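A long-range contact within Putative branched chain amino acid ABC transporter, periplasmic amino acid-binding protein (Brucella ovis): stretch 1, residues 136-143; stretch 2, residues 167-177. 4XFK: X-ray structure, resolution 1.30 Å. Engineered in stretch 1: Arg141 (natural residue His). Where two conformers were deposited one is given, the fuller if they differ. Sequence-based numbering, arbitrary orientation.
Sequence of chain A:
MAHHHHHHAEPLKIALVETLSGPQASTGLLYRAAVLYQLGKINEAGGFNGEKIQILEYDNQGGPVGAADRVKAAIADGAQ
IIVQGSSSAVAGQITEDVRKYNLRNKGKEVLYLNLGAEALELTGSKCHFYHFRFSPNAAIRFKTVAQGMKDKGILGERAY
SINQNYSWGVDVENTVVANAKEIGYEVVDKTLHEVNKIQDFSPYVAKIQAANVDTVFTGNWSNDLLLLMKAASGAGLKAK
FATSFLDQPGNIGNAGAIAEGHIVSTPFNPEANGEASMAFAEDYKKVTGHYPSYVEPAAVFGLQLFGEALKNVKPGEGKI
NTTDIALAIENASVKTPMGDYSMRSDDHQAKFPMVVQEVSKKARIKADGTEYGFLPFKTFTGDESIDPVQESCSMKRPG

Stretch 1 136-143: PNAAIRFK
Stretch 2 167-177: SWGVDVENTVV

Residues 138-143 and 167-177 form two helices whose N-to-C directions diverge by 48° (signed, -48°) and whose axes approach to 9.1 Å. Asn137 (chi1 60°, p; phi/psi -132/178) caps the first helix, its OD1 accepting from Ile140 N at 3.0 Å. The register sets Ala138 CA 5.4 Å from Val172 CA, Ala139 CA 6.0 Å from Thr175 CA and Phe142 CA 6.5 Å from Val176 CA. No hydrogen bond crosses the interface; 370 Å² is buried largely by apolar packing.

Two knobs, one turn apart, organise it. Ala138 points toward the second helix and sits among Trp168, Asp171, Val172 and Thr175; its small CB lies 3.6 Å from Trp168 CZ3 and 3.8 Å from Asp171 CB. Phe142 (chi1 -72°, m; chi2 -86°) fits among Trp168, Val172, Thr175 and Val176. Val172, in t (173°), places CG1 over one face of that ring, 3.6 Å from its centroid, a CH-pi contact, while Trp168 CH2 meets the ring edge, 4.1 Å from Phe142 CE2. Trp168 starts sideways, but chi1 161° (t) and chi2 -113° bring its indole to the first helix. Thr175 (chi1 -62°, m) bonds OG1 to Asp171 O at 2.7 Å, within its own helix, with CG2 3.9 Å from Phe142 CB. Engineered Arg141 (m, m, t) sets CG 4.2 Å from Trp168 CH2; its guanidinium bonds elsewhere in the structure.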

# COMPACT_ATOMS: atom_id res chain seq x y z
N PRO A 136 1.51 1.00 4.29
CA PRO A 136 0.64 1.68 5.25
C PRO A 136 -0.68 0.94 5.46
O PRO A 136 -0.98 -0.08 4.82
CB PRO A 136 0.38 3.04 4.58
CG PRO A 136 1.56 3.23 3.66
CD PRO A 136 1.86 1.86 3.14
N ASN A 137 -1.45 1.47 6.39
CA ASN A 137 -2.83 1.05 6.59
C ASN A 137 -3.69 2.31 6.70
O ASN A 137 -3.15 3.43 6.65
CB ASN A 137 -2.95 0.14 7.83
CG ASN A 137 -2.51 0.82 9.10
OD1 ASN A 137 -2.93 1.94 9.39
ND2 ASN A 137 -1.65 0.15 9.86
N ALA A 138 -5.00 2.15 6.83
CA ALA A 138 -5.89 3.31 6.82
C ALA A 138 -5.52 4.35 7.88
O ALA A 138 -5.60 5.55 7.63
CB ALA A 138 -7.33 2.87 7.00
N ALA A 139 -5.13 3.87 9.05
CA ALA A 139 -4.80 4.78 10.15
C ALA A 139 -3.55 5.59 9.84
O ALA A 139 -3.52 6.81 10.03
CB ALA A 139 -4.63 4.01 11.46
N ILE A 140 -2.51 4.92 9.35
CA ILE A 140 -1.28 5.61 9.00
C ILE A 140 -1.52 6.62 7.87
O ILE A 140 -1.07 7.77 7.95
CB ILE A 140 -0.18 4.61 8.60
CG1 ILE A 140 0.16 3.68 9.78
CG2 ILE A 140 1.05 5.34 8.08
CD1 ILE A 140 1.08 2.51 9.41
N ARG A 141 -2.21 6.18 6.81
CA ARG A 141 -2.49 7.06 5.68
C ARG A 141 -3.18 8.35 6.11
O ARG A 141 -2.77 9.46 5.74
CB ARG A 141 -3.38 6.37 4.64
CG ARG A 141 -2.74 5.24 3.85
CD ARG A 141 -1.71 5.71 2.84
NE ARG A 141 -1.35 4.58 1.98
CZ ARG A 141 -0.48 4.64 0.98
NH1 ARG A 141 0.13 5.78 0.69
NH2 ARG A 141 -0.21 3.55 0.27
N PHE A 142 -4.26 8.21 6.88
CA PHE A 142 -5.14 9.35 7.09
C PHE A 142 -4.78 10.24 8.26
O PHE A 142 -5.06 11.44 8.23
CB PHE A 142 -6.61 8.98 6.92
CG PHE A 142 -6.93 8.74 5.48
CD1 PHE A 142 -7.28 9.80 4.65
CD2 PHE A 142 -6.73 7.48 4.91
CE1 PHE A 142 -7.48 9.61 3.30
CE2 PHE A 142 -6.93 7.28 3.55
CZ PHE A 142 -7.29 8.34 2.74
N LYS A 143 -4.10 9.70 9.26
CA LYS A 143 -3.49 10.52 10.29
C LYS A 143 -2.40 11.39 9.66
O LYS A 143 -2.37 12.60 9.84
CB LYS A 143 -2.86 9.65 11.37
CG LYS A 143 -1.91 10.43 12.27
CD LYS A 143 -1.06 9.51 13.15
CE LYS A 143 0.08 8.84 12.38
NZ LYS A 143 -0.30 7.54 11.78
N SER A 167 -14.26 -3.01 3.04
CA SER A 167 -13.49 -2.89 4.29
C SER A 167 -12.56 -1.68 4.29
O SER A 167 -12.53 -0.90 5.24
CB SER A 167 -12.71 -4.17 4.60
OG SER A 167 -11.79 -4.44 3.57
N TRP A 168 -11.81 -1.50 3.20
CA TRP A 168 -10.85 -0.40 3.11
C TRP A 168 -11.50 0.98 3.25
O TRP A 168 -11.08 1.80 4.06
CB TRP A 168 -10.06 -0.49 1.80
CG TRP A 168 -9.40 0.79 1.40
CD1 TRP A 168 -9.72 1.57 0.32
CD2 TRP A 168 -8.32 1.46 2.07
NE1 TRP A 168 -8.91 2.67 0.27
CE2 TRP A 168 -8.04 2.63 1.33
CE3 TRP A 168 -7.58 1.19 3.22
CZ2 TRP A 168 -7.04 3.54 1.71
CZ3 TRP A 168 -6.58 2.09 3.59
CH2 TRP A 168 -6.33 3.24 2.84
N GLY A 169 -12.53 1.23 2.45
CA GLY A 169 -13.17 2.54 2.45
C GLY A 169 -13.88 2.85 3.75
O GLY A 169 -13.88 4.00 4.21
N VAL A 170 -14.49 1.84 4.35
CA VAL A 170 -15.11 1.98 5.66
C VAL A 170 -14.05 2.37 6.69
O VAL A 170 -14.29 3.25 7.52
CB VAL A 170 -15.84 0.68 6.03
CG1 VAL A 170 -16.25 0.68 7.50
CG2 VAL A 170 -17.04 0.50 5.12
N ASP A 171 -12.89 1.73 6.63
CA ASP A 171 -11.82 2.06 7.56
C ASP A 171 -11.32 3.50 7.38
O ASP A 171 -11.00 4.18 8.36
CB ASP A 171 -10.63 1.11 7.41
CG ASP A 171 -10.89 -0.28 7.98
OD1 ASP A 171 -11.82 -0.45 8.79
OD2 ASP A 171 -10.14 -1.20 7.62
N VAL A 172 -11.24 3.96 6.13
CA VAL A 172 -10.85 5.34 5.89
C VAL A 172 -11.87 6.30 6.50
O VAL A 172 -11.51 7.23 7.23
CB VAL A 172 -10.64 5.66 4.38
CG1 VAL A 172 -10.39 7.15 4.19
CG2 VAL A 172 -9.48 4.83 3.82
N GLU A 173 -13.15 6.08 6.20
CA GLU A 173 -14.17 6.93 6.78
C GLU A 173 -14.10 6.95 8.31
O GLU A 173 -14.13 8.01 8.93
CB GLU A 173 -15.57 6.49 6.36
CG GLU A 173 -16.66 7.41 6.92
CD GLU A 173 -18.06 6.98 6.56
OE1 GLU A 173 -18.47 7.19 5.40
OE2 GLU A 173 -18.75 6.44 7.44
N ASN A 174 -13.99 5.77 8.92
CA ASN A 174 -13.95 5.69 10.38
C ASN A 174 -12.73 6.41 10.94
O ASN A 174 -12.81 7.08 11.97
CB ASN A 174 -14.00 4.23 10.85
CG ASN A 174 -15.36 3.59 10.63
OD1 ASN A 174 -16.37 4.27 10.47
ND2 ASN A 174 -15.39 2.26 10.63
N THR A 175 -11.60 6.28 10.26
CA THR A 175 -10.36 6.95 10.65
C THR A 175 -10.49 8.47 10.56
O THR A 175 -10.15 9.19 11.50
CB THR A 175 -9.19 6.49 9.77
OG1 THR A 175 -8.99 5.08 9.95
CG2 THR A 175 -7.92 7.23 10.14
N VAL A 176 -10.99 8.95 9.43
CA VAL A 176 -11.16 10.38 9.21
C VAL A 176 -12.11 10.99 10.27
O VAL A 176 -11.83 12.05 10.83
CB VAL A 176 -11.67 10.66 7.78
CG1 VAL A 176 -12.18 12.09 7.64
CG2 VAL A 176 -10.56 10.38 6.76
N VAL A 177 -13.20 10.29 10.55
CA VAL A 177 -14.14 10.72 11.59
C VAL A 177 -13.50 10.69 12.98
O VAL A 177 -13.66 11.62 13.75
CB VAL A 177 -15.41 9.84 11.58
CG1 VAL A 177 -16.26 10.06 12.83
CG2 VAL A 177 -16.22 10.11 10.32